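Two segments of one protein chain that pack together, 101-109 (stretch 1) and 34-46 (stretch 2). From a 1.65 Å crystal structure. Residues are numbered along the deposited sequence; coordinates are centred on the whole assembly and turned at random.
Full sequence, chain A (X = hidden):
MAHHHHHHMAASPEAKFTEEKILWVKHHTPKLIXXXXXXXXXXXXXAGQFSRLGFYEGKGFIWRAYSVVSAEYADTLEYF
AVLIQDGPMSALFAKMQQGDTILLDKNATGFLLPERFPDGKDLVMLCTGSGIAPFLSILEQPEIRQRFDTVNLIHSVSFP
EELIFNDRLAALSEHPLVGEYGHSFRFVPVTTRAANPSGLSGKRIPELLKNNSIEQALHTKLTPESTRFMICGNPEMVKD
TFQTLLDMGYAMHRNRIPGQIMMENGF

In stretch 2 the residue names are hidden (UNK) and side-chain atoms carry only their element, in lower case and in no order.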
ATOM      1  N   THR A 101     -20.380   8.060  12.859  1.00 17.79           N
ATOM      2  CA  THR A 101     -19.190   8.714  13.389  1.00 17.61           C
ATOM      3  C   THR A 101     -18.008   7.755  13.377  1.00 17.79           C
ATOM      4  O   THR A 101     -18.125   6.604  13.811  1.00 19.24           O
ATOM      5  CB  THR A 101     -19.441   9.198  14.818  1.00 18.83           C
ATOM      6  OG1 THR A 101     -20.396  10.266  14.808  1.00 21.85           O
ATOM      7  CG2 THR A 101     -18.146   9.690  15.460  1.00 20.13           C
ATOM      8  N   ILE A 102     -16.867   8.242  12.895  1.00 14.68           N
ATOM      9  CA  ILE A 102     -15.601   7.532  12.988  1.00 13.38           C
ATOM     10  C   ILE A 102     -14.573   8.531  13.500  1.00 15.90           C
ATOM     11  O   ILE A 102     -14.663   9.731  13.223  1.00 17.53           O
ATOM     12  CB  ILE A 102     -15.193   6.904  11.630  1.00 14.58           C
ATOM     13  CG1 ILE A 102     -13.961   5.996  11.782  1.00 15.02           C
ATOM     14  CG2 ILE A 102     -14.936   7.987  10.563  1.00 16.05           C
ATOM     15  CD1 ILE A 102     -13.741   5.065  10.583  1.00 13.43           C
ATOM     16  N   LEU A 103     -13.627   8.041  14.297  1.00 14.40           N
ATOM     17  CA  LEU A 103     -12.639   8.893  14.948  1.00 15.90           C
ATOM     18  C   LEU A 103     -11.339   8.863  14.156  1.00 14.28           C
ATOM     19  O   LEU A 103     -10.903   7.798  13.713  1.00 13.94           O
ATOM     20  CB  LEU A 103     -12.380   8.429  16.383  1.00 16.59           C
ATOM     21  CG  LEU A 103     -13.623   8.179  17.241  1.00 15.54           C
ATOM     22  CD1 LEU A 103     -13.195   7.820  18.649  1.00 20.27           C
ATOM     23  CD2 LEU A 103     -14.516   9.397  17.238  1.00 18.54           C
ATOM     24  N   LEU A 104     -10.726  10.039  13.984  1.00 16.07           N
ATOM     25  CA  LEU A 104      -9.493  10.189  13.212  1.00 13.48           C
ATOM     26  C   LEU A 104      -8.417  10.780  14.114  1.00 12.95           C
ATOM     27  O   LEU A 104      -8.514  11.941  14.519  1.00 16.62           O
ATOM     28  CB  LEU A 104      -9.727  11.080  11.990  1.00 13.99           C
ATOM     29  CG  LEU A 104      -8.507  11.430  11.134  1.00 13.06           C
ATOM     30  CD1 LEU A 104      -7.917  10.187  10.483  1.00 15.28           C
ATOM     31  CD2 LEU A 104      -8.911  12.462  10.095  1.00 16.72           C
ATOM     32  N   ASP A 105      -7.391   9.988  14.424  1.00 15.17           N
ATOM     33  CA  ASP A 105      -6.248  10.513  15.164  1.00 16.62           C
ATOM     34  C   ASP A 105      -5.652  11.685  14.397  1.00 17.12           C
ATOM     35  O   ASP A 105      -5.564  11.652  13.167  1.00 16.60           O
ATOM     36  CB  ASP A 105      -5.208   9.404  15.366  1.00 17.25           C
ATOM     37  CG  ASP A 105      -4.088   9.805  16.299  1.00 24.56           C
ATOM     38  OD1 ASP A 105      -3.304  10.713  15.962  1.00 22.61           O
ATOM     39  OD2 ASP A 105      -3.995   9.211  17.396  1.00 32.01           O
ATOM     40  N   LYS A 106      -5.271  12.742  15.122  1.00 16.51           N
ATOM     41  CA  LYS A 106      -4.809  13.961  14.459  1.00 16.92           C
ATOM     42  C   LYS A 106      -3.471  13.779  13.748  1.00 20.42           C
ATOM     43  O   LYS A 106      -3.115  14.608  12.901  1.00 20.98           O
ATOM     44  CB  LYS A 106      -4.718  15.114  15.466  1.00 18.91           C
ATOM     45  CG  LYS A 106      -6.076  15.628  15.917  1.00 19.65           C
ATOM     46  CD  LYS A 106      -5.959  16.792  16.884  1.00 19.17           C
ATOM     47  CE  LYS A 106      -7.343  17.284  17.269  1.00 24.32           C
ATOM     48  NZ  LYS A 106      -7.283  18.340  18.323  1.00 32.09           N
ATOM     49  N   ASN A 107      -2.729  12.719  14.049  1.00 16.67           N
ATOM     50  CA  ASN A 107      -1.388  12.538  13.508  1.00 17.99           C
ATOM     51  C   ASN A 107      -1.354  11.372  12.530  1.00 17.63           C
ATOM     52  O   ASN A 107      -1.871  10.288  12.829  1.00 17.41           O
ATOM     53  CB  ASN A 107      -0.379  12.296  14.625  1.00 19.17           C
ATOM     54  CG  ASN A 107       1.040  12.142  14.102  1.00 36.08           C
ATOM     55  OD1 ASN A 107       1.617  13.085  13.552  1.00 41.76           O
ATOM     56  ND2 ASN A 107       1.610  10.950  14.272  1.00 42.85           N
ATOM     57  N   ALA A 108      -0.740  11.595  11.373  1.00 16.09           N
ATOM     58  CA  ALA A 108      -0.390  10.528  10.450  1.00 13.85           C
ATOM     59  C   ALA A 108       1.068  10.141  10.657  1.00 15.39           C
ATOM     60  O   ALA A 108       1.909  10.979  10.999  1.00 18.03           O
ATOM     61  CB  ALA A 108      -0.627  10.949   8.994  1.00 13.90           C
ATOM     62  N   THR A 109       1.369   8.865  10.417  1.00 14.65           N
ATOM     63  CA  THR A 109       2.625   8.253  10.836  1.00 15.15           C
ATOM     64  C   THR A 109       3.182   7.408   9.699  1.00 13.58           C
ATOM     65  O   THR A 109       2.440   6.933   8.838  1.00 13.76           O
ATOM     66  CB  THR A 109       2.388   7.354  12.091  1.00 20.65           C
ATOM     67  OG1 THR A 109       1.847   8.150  13.151  1.00 33.06           O
ATOM     68  CG2 THR A 109       3.665   6.680  12.578  1.00 28.60           C
ATOM     69  N   UNK A  34     -13.472  -0.420   0.030  1.00 10.81           N
ATOM     70  CA  UNK A  34     -12.897   0.904   0.210  1.00  9.81           C
ATOM     71  C   UNK A  34     -13.969   1.787   0.827  1.00 12.19           C
ATOM     72  O   UNK A  34     -15.171   1.522   0.689  1.00 13.73           O
ATOM     73  c   UNK A  34     -12.365   1.516  -1.100  1.00 11.48           C
ATOM     74  o   UNK A  34     -13.378   1.516  -2.117  1.00 13.81           O
ATOM     75  c   UNK A  34     -11.152   0.725  -1.594  1.00 12.82           C
ATOM     76  N   UNK A  35     -13.532   2.800   1.565  1.00 12.84           N
ATOM     77  CA  UNK A  35     -14.483   3.729   2.154  1.00  9.65           C
ATOM     78  C   UNK A  35     -13.818   5.083   2.310  1.00 11.72           C
ATOM     79  O   UNK A  35     -12.589   5.184   2.370  1.00 12.13           O
ATOM     80  c   UNK A  35     -15.042   3.226   3.505  1.00 11.25           C
ATOM     81  c   UNK A  35     -12.861   3.845   6.585  1.00 13.71           C
ATOM     82  c   UNK A  35     -13.290   1.847   4.701  1.00 13.00           C
ATOM     83  c   UNK A  35     -13.795   4.029   5.556  1.00 11.76           C
ATOM     84  c   UNK A  35     -12.356   1.654   5.720  1.00 12.42           C
ATOM     85  c   UNK A  35     -14.003   3.039   4.593  1.00 11.17           C
ATOM     86  c   UNK A  35     -12.138   2.653   6.669  1.00 13.21           C
ATOM     87  N   UNK A  36     -14.641   6.127   2.328  1.00 11.78           N
ATOM     88  CA  UNK A  36     -14.161   7.490   2.477  1.00 10.21           C
ATOM     89  C   UNK A  36     -14.751   8.094   3.739  1.00 11.80           C
ATOM     90  O   UNK A  36     -15.894   7.794   4.114  1.00 12.59           O
ATOM     91  c   UNK A  36     -14.547   8.351   1.275  1.00 11.94           C
ATOM     92  N   UNK A  37     -13.969   8.965   4.375  1.00 10.44           N
ATOM     93  CA  UNK A  37     -14.415   9.703   5.547  1.00 10.86           C
ATOM     94  C   UNK A  37     -14.127  11.182   5.322  1.00 13.67           C
ATOM     95  O   UNK A  37     -13.307  11.563   4.480  1.00 13.74           O
ATOM     96  c   UNK A  37     -13.853   7.682   6.987  1.00 12.25           C
ATOM     97  c   UNK A  37     -11.566   9.232   8.182  1.00 16.02           C
ATOM     98  c   UNK A  37     -13.740   9.209   6.845  1.00 11.38           C
ATOM     99  c   UNK A  37     -12.259   9.611   6.875  1.00 13.16           C
ATOM    100  N   UNK A  38     -14.832  12.024   6.076  1.00 13.49           N
ATOM    101  CA  UNK A  38     -14.565  13.456   6.003  1.00 12.78           C
ATOM    102  C   UNK A  38     -13.158  13.757   6.505  1.00 15.55           C
ATOM    103  O   UNK A  38     -12.612  13.056   7.371  1.00 15.33           O
ATOM    104  o   UNK A  38     -15.718  13.798   8.143  1.00 16.60           O
ATOM    105  c   UNK A  38     -15.608  14.250   6.801  1.00 16.09           C
ATOM    106  N   UNK A  39     -12.562  14.793   5.921  1.00 15.55           N
ATOM    107  CA  UNK A  39     -11.173  15.163   6.173  1.00 15.85           C
ATOM    108  C   UNK A  39     -11.140  16.558   6.769  1.00 19.47           C
ATOM    109  O   UNK A  39     -11.540  17.525   6.090  1.00 20.19           O
ATOM    110  n   UNK A  39      -6.058  15.440   1.990  1.00 17.87           N
ATOM    111  c   UNK A  39      -8.094  15.506   3.853  1.00 17.07           C
ATOM    112  c   UNK A  39      -5.743  15.770   3.232  1.00 18.27           C
ATOM    113  c   UNK A  39      -8.897  15.502   5.133  1.00 15.59           C
ATOM    114  n   UNK A  39      -4.486  16.061   3.559  1.00 18.00           N
ATOM    115  c   UNK A  39     -10.344  15.123   4.886  1.00 16.30           C
ATOM    116  n   UNK A  39      -6.700  15.821   4.141  1.00 17.29           N
ATOM    117  N   UNK A  40     -10.690  16.730   8.006  1.00 19.16           N
ATOM    118  CA  UNK A  40     -10.592  18.084   8.548  1.00 23.03           C
ATOM    119  C   UNK A  40      -9.531  18.881   7.815  1.00 20.90           C
ATOM    120  O   UNK A  40      -8.562  18.334   7.275  1.00 19.87           O
ATOM    121  c   UNK A  40     -10.279  15.705   8.980  1.00 19.73           C
ATOM    122  c   UNK A  40      -9.717  16.510  10.125  1.00 27.82           C
ATOM    123  c   UNK A  40     -10.228  17.867  10.023  1.00 27.80           C
ATOM    124  N   UNK A  41      -9.760  20.194   7.780  1.00 27.11           N
ATOM    125  CA  UNK A  41      -8.858  21.127   7.126  1.00 28.04           C
ATOM    126  C   UNK A  41      -7.433  20.985   7.637  1.00 22.68           C
ATOM    127  O   UNK A  41      -6.478  21.159   6.874  1.00 24.43           O
ATOM    128  c   UNK A  41      -9.380  22.546   7.364  1.00 32.28           C
ATOM    129  c   UNK A  41      -9.561  24.948   6.681  1.00 55.10           C
ATOM    130  c   UNK A  41      -8.915  23.598   6.397  1.00 48.77           C
ATOM    131  o   UNK A  41     -10.571  25.272   6.021  1.00 55.24           O
ATOM    132  o   UNK A  41      -9.074  25.675   7.576  1.00 56.01           O
ATOM    133  N   UNK A  42      -7.271  20.651   8.913  1.00 23.74           N
ATOM    134  CA  UNK A  42      -5.963  20.592   9.548  1.00 28.68           C
ATOM    135  C   UNK A  42      -5.240  19.265   9.351  1.00 24.79           C
ATOM    136  O   UNK A  42      -4.092  19.144   9.788  1.00 22.91           O
ATOM    137  o   UNK A  42      -6.858  19.836  11.667  1.00 45.53           O
ATOM    138  c   UNK A  42      -6.097  20.859  11.048  1.00 38.11           C
ATOM    139  N   UNK A  43      -5.859  18.262   8.726  1.00 18.82           N
ATOM    140  CA  UNK A  43      -5.236  16.936   8.670  1.00 15.69           C
ATOM    141  C   UNK A  43      -4.246  16.869   7.514  1.00 19.40           C
ATOM    142  O   UNK A  43      -4.645  16.877   6.345  1.00 21.91           O
ATOM    143  o   UNK A  43      -4.096  10.625   9.252  1.00 15.18           O
ATOM    144  c   UNK A  43      -4.937  12.674  10.167  1.00 16.44           C
ATOM    145  c   UNK A  43      -4.629  11.886   9.069  1.00 13.40           C
ATOM    146  c   UNK A  43      -5.698  14.450   8.710  1.00 15.10           C
ATOM    147  c   UNK A  43      -5.475  13.938   9.983  1.00 18.01           C
ATOM    148  c   UNK A  43      -4.831  12.373   7.787  1.00 14.85           C
ATOM    149  c   UNK A  43      -6.281  15.837   8.524  1.00 15.91           C
ATOM    150  c   UNK A  43      -5.375  13.656   7.618  1.00 14.23           C
ATOM    151  N   UNK A  44      -2.959  16.756   7.842  1.00 18.19           N
ATOM    152  CA  UNK A  44      -1.886  16.675   6.859  1.00 15.83           C
ATOM    153  C   UNK A  44      -1.261  15.289   6.890  1.00 15.33           C
ATOM    154  O   UNK A  44      -1.120  14.685   7.960  1.00 18.65           O
ATOM    155  c   UNK A  44      -1.778  19.735   6.066  1.00 38.70           C
ATOM    156  c   UNK A  44      -0.804  17.714   7.151  1.00 18.87           C
ATOM    157  n   UNK A  44       1.247  20.239   4.050  1.00 61.23           N
ATOM    158  c   UNK A  44      -1.335  19.116   7.373  1.00 24.80           C
ATOM    159  n   UNK A  44       0.507  21.380   5.904  1.00 62.59           N
ATOM    160  c   UNK A  44       0.341  20.416   5.004  1.00 63.07           C
ATOM    161  n   UNK A  44      -0.729  19.628   5.058  1.00 57.68           N
ATOM    162  N   UNK A  45      -0.864  14.787   5.720  1.00 14.97           N
ATOM    163  CA  UNK A  45      -0.091  13.556   5.700  1.00 13.86           C
ATOM    164  C   UNK A  45       0.814  13.577   4.481  1.00 16.68           C
ATOM    165  O   UNK A  45       0.637  14.387   3.566  1.00 14.86           O
ATOM    166  c   UNK A  45      -0.987  12.304   5.714  1.00 12.03           C
ATOM    167  c   UNK A  45      -3.189  11.644   2.081  1.00 11.93           C
ATOM    168  c   UNK A  45      -1.282  11.184   3.484  1.00 11.84           C
ATOM    169  c   UNK A  45      -3.679  12.528   3.037  1.00 13.73           C
ATOM    170  c   UNK A  45      -1.758  12.082   4.444  1.00 12.11           C
ATOM    171  c   UNK A  45      -2.967  12.749   4.211  1.00 15.57           C
ATOM    172  c   UNK A  45      -1.983  10.959   2.308  1.00 14.32           C
ATOM    173  N   UNK A  46       1.829  12.723   4.511  1.00 12.27           N
ATOM    174  CA  UNK A  46       2.674  12.497   3.352  1.00 10.94           C
ATOM    175  C   UNK A  46       2.266  11.182   2.705  1.00 11.58           C
ATOM    176  O   UNK A  46       2.023  10.190   3.398  1.00 10.87           O
ATOM    177  c   UNK A  46       4.686  13.742   4.320  1.00 16.21           C
ATOM    178  c   UNK A  46       6.683  14.757   5.480  1.00 35.37           C
ATOM    179  c   UNK A  46       4.152  12.451   3.739  1.00 12.94           C
ATOM    180  c   UNK A  46       6.152  13.567   4.715  1.00 17.90           C
ATOM    181  n   UNK A  46       6.797  15.966   4.618  1.00 45.55           N
TER
HETATM  182  O   HOH W   1      -4.219  17.176  12.419  1.00 31.99           O
HETATM  183  O   HOH W   2      -4.404   9.637  11.809  1.00 15.27           O
HETATM  184  O   HOH W   3       0.067  14.204  10.401  1.00 28.51           O
HETATM  185  O   HOH W   4      -2.344  16.542  10.793  1.00 33.93           O

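Position 34 has a carbon bearing one oxygen and one carbon, out of reach of stretch 1: Thr 34, a beta-branched residue at home in a strand, its hydroxyl satisfied elsewhere in the structure. Position 35 carries one carbon and a six-carbon ring without heteroatom, near CD1 of Ile 102. It is Phe 35, apolar as a buried site favors; its CE2 lies 4.3 Å from that CD1. Position 36, a single carbon out of reach, is Ala 36, small and apolar in a buried strand.

Position 37 has four carbons, forked at the first, one arm two carbons long, touching Ile 102 and Leu 104. This is Ile 37, a branched aliphatic pointing toward stretch 1: its CG2 sits 3.7 Å from CG2 of Ile 102, its CD1 4.4 Å from CD1 of Leu 104. Position 38, one carbon and one oxygen without contact, is Ser 38, its hydroxyl hydrogen-bonded elsewhere.

Position 39, three carbons, a nitrogen and a carbon carrying two more nitrogens, touches nothing on stretch 1. Arg 39 is long enough to serve its own loop: its NE and NH2 donate to backbone O of position 43, at 3.2 and 2.9 Å. Position 40, three carbons closing a ring onto the backbone nitrogen, touches CD2 of Leu 104. Pro 40, whose restricted phi suits the start of a type I turn, places CD 3.7 Å from that CD2.

Position 41, three carbons, the third carrying two oxygens, and position 42, one carbon and one oxygen, make no side-chain contact: Glu 41 and Ser 42, polar and readily solvated in an exposed turn.

Position 43 has one carbon and a six-carbon ring bearing an oxygen; Leu 104 covers one face and O of Asp 105 meets the edge. Tyr 43 combines an apolar face with a polar tip: CD2 of Leu 104 lies 4.0 Å from its ring centroid, a CH-pi contact, O of Asp 105 is 3.2 Å from CE1, and OH donates to water 2 (2.8 Å). Its N closes the turn on O of Pro 40 at 3.1 Å.

Position 44, built like 39, leads away to an exposed end: Arg 44, easily solvated. Position 45, one carbon and a plain six-carbon ring, meets Ala 108 through its first carbon. Phe 45, apolar and buried, sets CB 3.6 Å from CB of Ala 108. Position 46, four carbons ending in nitrogen, without contact, is Lys 46, its charge solvent-compatible.

No direct hydrogen bond joins the stretches. Apolar packing is supplemented by water: water 2 also donates to O of Asp 105 and Asn 107, and water 3 links O of Arg 44 to N of Ala 108.

Stretch 2, residues 34-46: TFAISRPESYRFK
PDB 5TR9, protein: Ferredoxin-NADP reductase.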